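Local coordinates for protein manganese-dependent ADP-ribose/CDP-alcohol diphosphatase (Danio rerio, PDB 2NXF) that probably hydrolyses ADP-ribose and CDP-alcohols such as CDP-choline at a dinuclear metal centre, at residues 27-35 / 285-293; 44-55 / 82-90. All blocks are in the same frame, centred on the assembly; numbering follows the deposited sequence. Where two conformers were deposited one is given.

Contact 1. Residues 27-35 / 285-293. With PO4 (phosphate ion), chain F.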
loop_
_atom_site.group_PDB
_atom_site.type_symbol
_atom_site.label_atom_id
_atom_site.label_comp_id
_atom_site.label_asym_id
_atom_site.label_seq_id
_atom_site.Cartn_x
_atom_site.Cartn_y
_atom_site.Cartn_z
ATOM N N ARG A 27 -22.150 3.239 -4.227
ATOM C CA ARG A 27 -23.098 2.865 -3.160
ATOM C C ARG A 27 -23.313 1.349 -3.084
ATOM O O ARG A 27 -24.442 0.859 -2.960
ATOM C CB ARG A 27 -24.427 3.634 -3.311
ATOM C CG ARG A 27 -24.227 5.140 -3.207
ATOM C CD ARG A 27 -25.529 5.911 -3.162
ATOM N NE ARG A 27 -26.283 5.604 -1.951
ATOM C CZ ARG A 27 -27.596 5.766 -1.813
ATOM N NH1 ARG A 27 -28.339 6.230 -2.816
ATOM N NH2 ARG A 27 -28.174 5.447 -0.664
ATOM N N THR A 28 -22.208 0.617 -3.185
ATOM C CA THR A 28 -22.226 -0.843 -3.144
ATOM C C THR A 28 -21.435 -1.348 -1.942
ATOM O O THR A 28 -21.471 -2.537 -1.630
ATOM C CB THR A 28 -21.585 -1.455 -4.403
ATOM O OG1 THR A 28 -20.261 -0.917 -4.551
ATOM C CG2 THR A 28 -22.425 -1.157 -5.643
ATOM N N ARG A 29 -20.710 -0.444 -1.285
ATOM C CA ARG A 29 -19.929 -0.782 -0.103
ATOM C C ARG A 29 -20.098 0.303 0.950
ATOM O O ARG A 29 -20.074 1.489 0.624
ATOM C CB ARG A 29 -18.438 -0.876 -0.443
ATOM C CG ARG A 29 -18.076 -1.838 -1.582
ATOM C CD ARG A 29 -18.112 -3.293 -1.161
ATOM N NE ARG A 29 -17.622 -4.153 -2.241
ATOM C CZ ARG A 29 -18.369 -4.697 -3.199
ATOM N NH1 ARG A 29 -19.694 -4.508 -3.253
ATOM N NH2 ARG A 29 -17.788 -5.454 -4.122
ATOM N N ARG A 30 -20.230 -0.110 2.207
ATOM C CA ARG A 30 -20.347 0.818 3.328
ATOM C C ARG A 30 -18.956 1.120 3.859
ATOM O O ARG A 30 -18.084 0.242 3.848
ATOM C CB ARG A 30 -21.219 0.190 4.426
ATOM C CG ARG A 30 -21.468 1.073 5.645
ATOM C CD ARG A 30 -22.786 0.678 6.334
ATOM N NE ARG A 30 -22.922 1.328 7.638
ATOM C CZ ARG A 30 -23.960 1.185 8.458
ATOM N NH1 ARG A 30 -24.993 0.405 8.123
ATOM N NH2 ARG A 30 -23.964 1.826 9.619
ATOM N N ARG A 31 -18.754 2.351 4.331
ATOM C CA ARG A 31 -17.478 2.758 4.933
ATOM C C ARG A 31 -17.651 3.072 6.423
ATOM O O ARG A 31 -18.426 3.950 6.804
ATOM C CB ARG A 31 -16.845 3.913 4.139
ATOM C CG ARG A 31 -16.285 3.363 2.847
ATOM C CD ARG A 31 -15.523 4.321 1.994
ATOM N NE ARG A 31 -15.132 3.633 0.759
ATOM C CZ ARG A 31 -14.204 4.066 -0.087
ATOM N NH1 ARG A 31 -13.527 5.196 0.158
ATOM N NH2 ARG A 31 -13.944 3.359 -1.178
ATOM N N TYR A 32 -16.948 2.308 7.255
ATOM C CA TYR A 32 -17.166 2.293 8.693
ATOM C C TYR A 32 -16.071 3.135 9.349
ATOM O O TYR A 32 -15.135 2.599 9.928
ATOM C CB TYR A 32 -17.113 0.843 9.179
ATOM C CG TYR A 32 -18.205 -0.015 8.579
ATOM C CD1 TYR A 32 -19.462 -0.054 9.159
ATOM C CD2 TYR A 32 -17.973 -0.784 7.430
ATOM C CE1 TYR A 32 -20.477 -0.841 8.616
ATOM C CE2 TYR A 32 -18.981 -1.580 6.873
ATOM C CZ TYR A 32 -20.220 -1.601 7.473
ATOM O OH TYR A 32 -21.238 -2.370 6.953
ATOM N N TYR A 33 -16.195 4.460 9.230
ATOM C CA TYR A 33 -15.087 5.372 9.548
ATOM C C TYR A 33 -14.642 5.284 11.012
ATOM O O TYR A 33 -13.439 5.181 11.303
ATOM C CB TYR A 33 -15.464 6.828 9.178
ATOM C CG TYR A 33 -15.661 7.020 7.683
ATOM C CD1 TYR A 33 -14.538 7.041 6.803
ATOM C CD2 TYR A 33 -16.934 7.178 7.137
ATOM C CE1 TYR A 33 -14.701 7.203 5.434
ATOM C CE2 TYR A 33 -17.090 7.362 5.749
ATOM C CZ TYR A 33 -15.973 7.358 4.923
ATOM O OH TYR A 33 -16.120 7.514 3.562
ATOM N N ARG A 34 -15.597 5.338 11.933
ATOM C CA ARG A 34 -15.236 5.270 13.358
ATOM C C ARG A 34 -14.806 3.867 13.775
ATOM O O ARG A 34 -13.866 3.714 14.565
ATOM C CB ARG A 34 -16.369 5.772 14.244
ATOM C CG ARG A 34 -16.580 7.274 14.129
ATOM C CD ARG A 34 -17.620 7.725 15.147
ATOM N NE ARG A 34 -17.848 9.161 15.037
ATOM C CZ ARG A 34 -18.993 9.729 14.666
ATOM N NH1 ARG A 34 -20.059 8.987 14.372
ATOM N NH2 ARG A 34 -19.072 11.057 14.598
ATOM N N GLY A 35 -15.492 2.849 13.245
ATOM C CA GLY A 35 -15.210 1.446 13.582
ATOM C C GLY A 35 -13.809 1.003 13.202
ATOM O O GLY A 35 -13.262 0.067 13.797
ATOM N N GLY A 285 -9.687 -4.217 2.734
ATOM C CA GLY A 285 -9.536 -2.937 3.440
ATOM C C GLY A 285 -10.361 -2.875 4.710
ATOM O O GLY A 285 -11.546 -3.252 4.734
ATOM N N VAL A 286 -9.735 -2.375 5.765
ATOM C CA VAL A 286 -10.403 -2.222 7.057
ATOM C C VAL A 286 -11.625 -1.318 6.956
ATOM O O VAL A 286 -12.682 -1.592 7.566
ATOM C CB VAL A 286 -9.407 -1.636 8.102
ATOM C CG1 VAL A 286 -10.141 -1.112 9.344
ATOM C CG2 VAL A 286 -8.359 -2.689 8.491
ATOM N N ILE A 287 -11.500 -0.249 6.174
ATOM C CA ILE A 287 -12.604 0.727 6.096
ATOM C C ILE A 287 -13.931 0.131 5.630
ATOM O O ILE A 287 -14.985 0.580 6.056
ATOM C CB ILE A 287 -12.215 1.963 5.266
ATOM C CG1 ILE A 287 -13.290 3.062 5.334
ATOM C CG2 ILE A 287 -11.896 1.589 3.808
ATOM C CD1 ILE A 287 -13.516 3.622 6.747
ATOM N N GLU A 288 -13.891 -0.886 4.758
ATOM C CA GLU A 288 -15.159 -1.461 4.277
ATOM C C GLU A 288 -15.555 -2.723 5.042
ATOM O O GLU A 288 -16.451 -3.447 4.619
ATOM C CB GLU A 288 -15.114 -1.689 2.768
ATOM C CG GLU A 288 -15.185 -0.337 2.037
ATOM C CD GLU A 288 -15.071 -0.423 0.534
ATOM O OE1 GLU A 288 -15.133 -1.536 -0.017
ATOM O OE2 GLU A 288 -14.930 0.658 -0.088
ATOM N N THR A 289 -14.875 -2.944 6.166
ATOM C CA THR A 289 -15.139 -4.095 7.054
ATOM C C THR A 289 -16.089 -3.698 8.219
ATOM O O THR A 289 -15.735 -2.810 9.001
ATOM C CB THR A 289 -13.856 -4.647 7.614
ATOM O OG1 THR A 289 -12.941 -4.896 6.535
ATOM C CG2 THR A 289 -14.125 -5.944 8.396
ATOM N N PRO A 290 -17.267 -4.344 8.344
ATOM C CA PRO A 290 -18.160 -3.984 9.458
ATOM C C PRO A 290 -17.647 -4.503 10.796
ATOM O O PRO A 290 -16.770 -5.365 10.826
ATOM C CB PRO A 290 -19.490 -4.661 9.083
ATOM C CG PRO A 290 -19.092 -5.818 8.252
ATOM C CD PRO A 290 -17.877 -5.372 7.469
ATOM N N PRO A 291 -18.179 -3.967 11.912
ATOM C CA PRO A 291 -17.702 -4.344 13.235
ATOM C C PRO A 291 -17.834 -5.830 13.562
ATOM O O PRO A 291 -17.151 -6.308 14.451
ATOM C CB PRO A 291 -18.620 -3.538 14.176
ATOM C CG PRO A 291 -18.986 -2.365 13.390
ATOM C CD PRO A 291 -19.211 -2.913 11.995
ATOM N N HIS A 292 -18.730 -6.539 12.880
ATOM C CA HIS A 292 -18.867 -7.980 13.117
ATOM C C HIS A 292 -17.829 -8.814 12.349
ATOM O O HIS A 292 -17.827 -10.050 12.431
ATOM C CB HIS A 292 -20.277 -8.460 12.809
ATOM C CG HIS A 292 -20.733 -8.176 11.418
ATOM N ND1 HIS A 292 -21.498 -7.073 11.097
ATOM C CD2 HIS A 292 -20.539 -8.853 10.259
ATOM C CE1 HIS A 292 -21.763 -7.087 9.799
ATOM N NE2 HIS A 292 -21.194 -8.158 9.268
ATOM N N SER A 293 -16.962 -8.134 11.607
ATOM C CA SER A 293 -15.977 -8.810 10.772
ATOM C C SER A 293 -14.557 -8.327 11.160
ATOM O O SER A 293 -14.353 -7.792 12.263
ATOM C CB SER A 293 -16.342 -8.557 9.289
ATOM O OG SER A 293 -15.429 -9.200 8.416
HETATM P P PO4 F . -10.036 4.774 -1.794
HETATM O O1 PO4 F . -10.667 3.674 -2.618
HETATM O O2 PO4 F . -10.927 6.001 -1.832
HETATM O O3 PO4 F . -9.956 4.410 -0.323
HETATM O O4 PO4 F . -8.651 5.079 -2.276
HETATM O O HOH W 1 -18.732 -2.684 3.107
HETATM O O HOH W 2 -13.814 -0.138 9.843
#
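One carboxylate oxygen of Glu-288, OE2, takes two bonds from the same guanidinium: Arg-31 NE reaches it at 3.1 Å on its anti lone pair, and Arg-31 NH2, also 3.1 Å from OE2, adds a weak bond. The two flat groups are turned 39° from each other. With the Arg-31 chain extended from CG to NE (chi2 -175°, chi3 -177°), NH1 continues past the glutamate to a phosphate, probably from the crystallisation liquor; its bond to O2 is in plane but weak. The other oxygen, OE1, rests against the aliphatic CG of Arg-29 at 3.3 Å, while the Arg-29 guanidinium pairs with Asp-268.

Alongside, the backbones are pinned by Tyr-32 N to Ile-287 O, 2.9 Å and almost straight. The Tyr-32 ring lies with Pro-290 CA over its centre, 3.6 Å from the centroid, a CH-pi contact; Arg-30 CG lies over the opposite face, toward its rim. An alanine in place of Arg-31 is likely to leave OE2 of Glu-288 without its charged mate and the phosphate without a weak donor.

OE2 also bonds ND1 of His-267, a zinc ligand, and the phosphate is held by Asn-96, a ligand of the second zinc. Glu-288 is thus a second-shell residue that probably orients His-267, and Arg-31 is placed where it could meet a substrate phosphate.

Contact 2. Residues 44-55 / 82-90. With EOH (ethanol), chain G.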
loop_
_atom_site.group_PDB
_atom_site.type_symbol
_atom_site.label_atom_id
_atom_site.label_comp_id
_atom_site.label_asym_id
_atom_site.label_seq_id
_atom_site.Cartn_x
_atom_site.Cartn_y
_atom_site.Cartn_z
ATOM N N VAL A 44 -3.839 -4.623 16.849
ATOM C CA VAL A 44 -2.676 -4.300 17.690
ATOM C C VAL A 44 -2.594 -5.204 18.909
ATOM O O VAL A 44 -1.522 -5.747 19.225
ATOM C CB VAL A 44 -2.658 -2.791 18.076
ATOM C CG1 VAL A 44 -1.659 -2.509 19.238
ATOM C CG2 VAL A 44 -2.330 -1.970 16.875
ATOM N N LEU A 45 -3.728 -5.407 19.584
ATOM C CA LEU A 45 -3.791 -6.361 20.693
ATOM C C LEU A 45 -3.291 -7.752 20.276
ATOM O O LEU A 45 -2.480 -8.367 20.983
ATOM C CB LEU A 45 -5.227 -6.434 21.220
ATOM C CG LEU A 45 -5.526 -7.295 22.432
ATOM C CD1 LEU A 45 -4.560 -6.990 23.563
ATOM C CD2 LEU A 45 -6.972 -7.034 22.884
ATOM N N GLN A 46 -3.759 -8.233 19.122
ATOM C CA GLN A 46 -3.356 -9.548 18.614
ATOM C C GLN A 46 -1.862 -9.601 18.256
ATOM O O GLN A 46 -1.174 -10.553 18.636
ATOM C CB GLN A 46 -4.249 -10.000 17.447
ATOM C CG GLN A 46 -5.723 -10.154 17.862
ATOM C CD GLN A 46 -6.555 -10.996 16.887
ATOM O OE1 GLN A 46 -6.114 -12.060 16.418
ATOM N NE2 GLN A 46 -7.776 -10.532 16.597
ATOM N N TRP A 47 -1.356 -8.559 17.601
ATOM C CA TRP A 47 0.065 -8.494 17.221
ATOM C C TRP A 47 0.965 -8.453 18.446
ATOM O O TRP A 47 2.069 -9.001 18.429
ATOM C CB TRP A 47 0.339 -7.268 16.361
ATOM C CG TRP A 47 -0.260 -7.341 14.986
ATOM C CD1 TRP A 47 -0.460 -8.460 14.225
ATOM C CD2 TRP A 47 -0.707 -6.228 14.200
ATOM N NE1 TRP A 47 -1.018 -8.106 13.005
ATOM C CE2 TRP A 47 -1.173 -6.741 12.972
ATOM C CE3 TRP A 47 -0.779 -4.840 14.428
ATOM C CZ2 TRP A 47 -1.685 -5.910 11.960
ATOM C CZ3 TRP A 47 -1.289 -4.009 13.405
ATOM C CH2 TRP A 47 -1.738 -4.556 12.202
ATOM N N ARG A 48 0.494 -7.807 19.511
ATOM C CA ARG A 48 1.236 -7.783 20.771
ATOM C C ARG A 48 1.373 -9.187 21.348
ATOM O O ARG A 48 2.464 -9.590 21.757
ATOM C CB ARG A 48 0.566 -6.851 21.788
ATOM C CG ARG A 48 0.772 -5.373 21.486
ATOM C CD ARG A 48 0.034 -4.473 22.493
ATOM N NE ARG A 48 0.415 -4.711 23.885
ATOM C CZ ARG A 48 1.575 -4.349 24.438
ATOM N NH1 ARG A 48 2.510 -3.726 23.725
ATOM N NH2 ARG A 48 1.801 -4.611 25.717
ATOM N N ARG A 49 0.274 -9.940 21.363
ATOM C CA ARG A 49 0.292 -11.323 21.883
ATOM C C ARG A 49 1.252 -12.209 21.090
ATOM O O ARG A 49 1.939 -13.088 21.640
ATOM C CB ARG A 49 -1.109 -11.936 21.816
ATOM C CG ARG A 49 -2.063 -11.521 22.916
ATOM C CD ARG A 49 -3.313 -12.402 22.844
ATOM N NE ARG A 49 -4.442 -11.806 23.557
ATOM C CZ ARG A 49 -5.441 -11.141 22.980
ATOM N NH1 ARG A 49 -5.492 -10.988 21.661
ATOM N NH2 ARG A 49 -6.410 -10.634 23.731
ATOM N N GLU A 50 1.288 -11.954 19.789
ATOM C CA GLU A 50 2.118 -12.690 18.840
ATOM C C GLU A 50 3.605 -12.319 18.948
ATOM O O GLU A 50 4.447 -12.978 18.336
ATOM C CB GLU A 50 1.604 -12.417 17.403
ATOM C CG GLU A 50 0.313 -13.206 17.131
ATOM C CD GLU A 50 -0.397 -12.838 15.832
ATOM O OE1 GLU A 50 -0.144 -11.769 15.272
ATOM O OE2 GLU A 50 -1.279 -13.622 15.417
ATOM N N ARG A 51 3.909 -11.244 19.691
ATOM C CA ARG A 51 5.289 -10.690 19.766
ATOM C C ARG A 51 5.848 -10.398 18.317
ATOM O O ARG A 51 6.977 -10.774 17.973
ATOM C CB ARG A 51 6.212 -11.592 20.643
ATOM C CG ARG A 51 5.641 -11.855 22.057
ATOM C CD ARG A 51 6.669 -12.492 22.990
ATOM N NE ARG A 51 6.149 -12.617 24.352
ATOM C CZ ARG A 51 6.897 -12.904 25.413
ATOM N NH1 ARG A 51 6.327 -12.997 26.608
ATOM N NH2 ARG A 51 8.212 -13.112 25.281
ATOM N N VAL A 52 5.046 -9.722 17.481
ATOM C CA VAL A 52 5.498 -9.394 16.085
ATOM C C VAL A 52 6.730 -8.475 16.133
ATOM O O VAL A 52 6.873 -7.684 17.068
ATOM C CB VAL A 52 4.413 -8.755 15.156
ATOM C CG1 VAL A 52 3.146 -9.625 15.104
ATOM C CG2 VAL A 52 4.084 -7.320 15.587
ATOM N N GLN A 53 7.596 -8.571 15.127
ATOM C CA GLN A 53 8.834 -7.800 15.126
ATOM C C GLN A 53 8.686 -6.428 14.472
ATOM O O GLN A 53 9.513 -5.542 14.696
ATOM C CB GLN A 53 9.961 -8.609 14.491
ATOM C CG GLN A 53 10.439 -9.742 15.392
ATOM C CD GLN A 53 11.115 -10.855 14.633
ATOM O OE1 GLN A 53 10.453 -11.730 14.073
ATOM N NE2 GLN A 53 12.445 -10.848 14.628
ATOM N N CYS A 54 7.631 -6.269 13.670
ATOM C CA CYS A 54 7.234 -4.968 13.109
ATOM C C CYS A 54 5.834 -5.082 12.518
ATOM O O CYS A 54 5.238 -6.156 12.526
ATOM C CB CYS A 54 8.232 -4.455 12.057
ATOM S SG CYS A 54 8.183 -5.291 10.452
ATOM N N VAL A 55 5.306 -3.955 12.057
ATOM C CA VAL A 55 4.028 -3.922 11.373
ATOM C C VAL A 55 4.271 -3.149 10.080
ATOM O O VAL A 55 5.044 -2.193 10.074
ATOM C CB VAL A 55 2.939 -3.216 12.233
ATOM C CG1 VAL A 55 1.631 -3.046 11.456
ATOM C CG2 VAL A 55 2.703 -4.002 13.571
ATOM N N GLU A 82 -3.090 4.369 18.553
ATOM C CA GLU A 82 -3.402 2.930 18.529
ATOM C C GLU A 82 -2.191 2.110 18.118
ATOM O O GLU A 82 -1.898 1.091 18.739
ATOM C CB GLU A 82 -4.590 2.601 17.614
ATOM C CG GLU A 82 -5.899 3.316 18.014
ATOM C CD GLU A 82 -6.425 2.905 19.374
ATOM O OE1 GLU A 82 -6.074 1.807 19.866
ATOM O OE2 GLU A 82 -7.198 3.698 19.966
ATOM N N LEU A 83 -1.480 2.568 17.092
ATOM C CA LEU A 83 -0.292 1.846 16.611
ATOM C C LEU A 83 0.876 1.880 17.588
ATOM O O LEU A 83 1.608 0.895 17.720
ATOM C CB LEU A 83 0.137 2.346 15.232
ATOM C CG LEU A 83 -0.709 1.802 14.086
ATOM C CD1 LEU A 83 -0.437 2.619 12.825
ATOM C CD2 LEU A 83 -0.456 0.313 13.803
ATOM N N ASP A 84 1.048 2.995 18.295
ATOM C CA ASP A 84 2.154 3.113 19.261
ATOM C C ASP A 84 2.068 2.086 20.390
ATOM O O ASP A 84 3.092 1.697 20.961
ATOM C CB ASP A 84 2.207 4.523 19.849
ATOM C CG ASP A 84 2.779 5.539 18.888
ATOM O OD1 ASP A 84 3.406 5.156 17.877
ATOM O OD2 ASP A 84 2.590 6.746 19.139
ATOM N N ALA A 85 0.845 1.668 20.713
ATOM C CA ALA A 85 0.596 0.666 21.752
ATOM C C ALA A 85 1.226 -0.691 21.426
ATOM O O ALA A 85 1.401 -1.514 22.325
ATOM C CB ALA A 85 -0.907 0.518 21.986
ATOM N N CYS A 86 1.564 -0.924 20.151
ATOM C CA CYS A 86 2.166 -2.196 19.734
ATOM C C CYS A 86 3.632 -2.321 20.156
ATOM O O CYS A 86 4.170 -3.431 20.222
ATOM C CB CYS A 86 2.039 -2.395 18.223
ATOM S SG CYS A 86 1.958 -4.136 17.720
ATOM N N SER A 87 4.277 -1.180 20.417
ATOM C CA SER A 87 5.672 -1.137 20.898
ATOM C C SER A 87 6.740 -1.716 19.954
ATOM O O SER A 87 7.805 -2.135 20.410
ATOM C CB SER A 87 5.791 -1.789 22.287
ATOM O OG SER A 87 4.857 -1.237 23.200
ATOM N N VAL A 88 6.454 -1.754 18.649
ATOM C CA VAL A 88 7.475 -2.132 17.664
ATOM C C VAL A 88 7.431 -1.176 16.481
ATOM O O VAL A 88 6.490 -0.395 16.347
ATOM C CB VAL A 88 7.340 -3.600 17.141
ATOM C CG1 VAL A 88 7.677 -4.620 18.241
ATOM C CG2 VAL A 88 5.981 -3.844 16.518
ATOM N N ASP A 89 8.446 -1.250 15.627
ATOM C CA ASP A 89 8.518 -0.412 14.436
ATOM C C ASP A 89 7.297 -0.637 13.565
ATOM O O ASP A 89 6.924 -1.786 13.308
ATOM C CB ASP A 89 9.752 -0.759 13.592
ATOM C CG ASP A 89 11.058 -0.283 14.203
ATOM O OD1 ASP A 89 11.051 0.514 15.174
ATOM O OD2 ASP A 89 12.119 -0.723 13.694
ATOM N N VAL A 90 6.699 0.457 13.094
ATOM C CA VAL A 90 5.625 0.383 12.108
ATOM C C VAL A 90 6.113 1.062 10.831
ATOM O O VAL A 90 6.687 2.163 10.866
ATOM C CB VAL A 90 4.324 1.067 12.612
ATOM C CG1 VAL A 90 3.221 0.955 11.571
ATOM C CG2 VAL A 90 3.873 0.422 13.943
HETATM C C1 EOH G . 5.073 -6.556 19.793
HETATM C C2 EOH G . 6.368 -7.351 19.975
HETATM O O EOH G . 4.713 -5.866 20.980
HETATM O O HOH W 3 10.603 -3.038 16.070
#
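Cys-86, Val-55 and Val-44 lose the most surface here, and the contact can be read outward from them. Val-44, on the last turns of helix 35-49, points at the end of helix 72-84: its CG1, anti to the backbone N (chi1 166°), lies 3.8 Å from Cys-86 CB, and its CG2 is 3.6 Å from Glu-82 O. Cys-86 has two deposited conformers, which leaves the placing of its SG against Trp-47 CB doubtful. The chain leaves helix 35-49 through a Schellman motif at Arg-51 and drops to strand 54-57, where Val-55 N donates to Asp-89 O at 3.0 Å, fixing strand 89-92 parallel beside it. Strand 54-57, helix 72-84 and strand 89-92 make a beta-alpha-beta crossover, part of the layered alpha/beta core of calcineurin-like phosphoesterases.

On the helix-facing side of this sheet Val-55 CB meets Val-90 CG2 at 4.1 Å, and Val-55 CG2 sits 3.6 Å above the plane of the Trp-47 indole, toward its rim; NE1 of that ring is bonded to Ala-297 O. Nearby, the side chains of Val-52 and Val-88 cross at about a right angle. At the outer border Arg-48 NH1 bends over to Ala-85 O, 2.8 Å away but poorly aligned (116°), a weak bond, and the O of an ethanol, probably from the crystallisation liquor, donates to Cys-86 O at 2.6 Å.

From the N terminus the chain passes strand 6-11 and reaches the first side of contact 1 at strand 30-31, then runs straight into helix 35-49, whose far end opens contact 2. That contact closes early: only 26 residues separate its segments, and it joins the ends of helices 35-49 and 72-84 and the edge of the six-stranded sheet. Contact 1 closes much later, with 249 residues between its two segments, when the loop between strands 279-282 and 295-301 returns to strand 30-31 beside the zinc site. Contact 2 therefore lies wholly within the span of contact 1. Their centres are 22 Å apart and their nearest atoms about 8 Å, with helix 35-49 as the direct covalent connection.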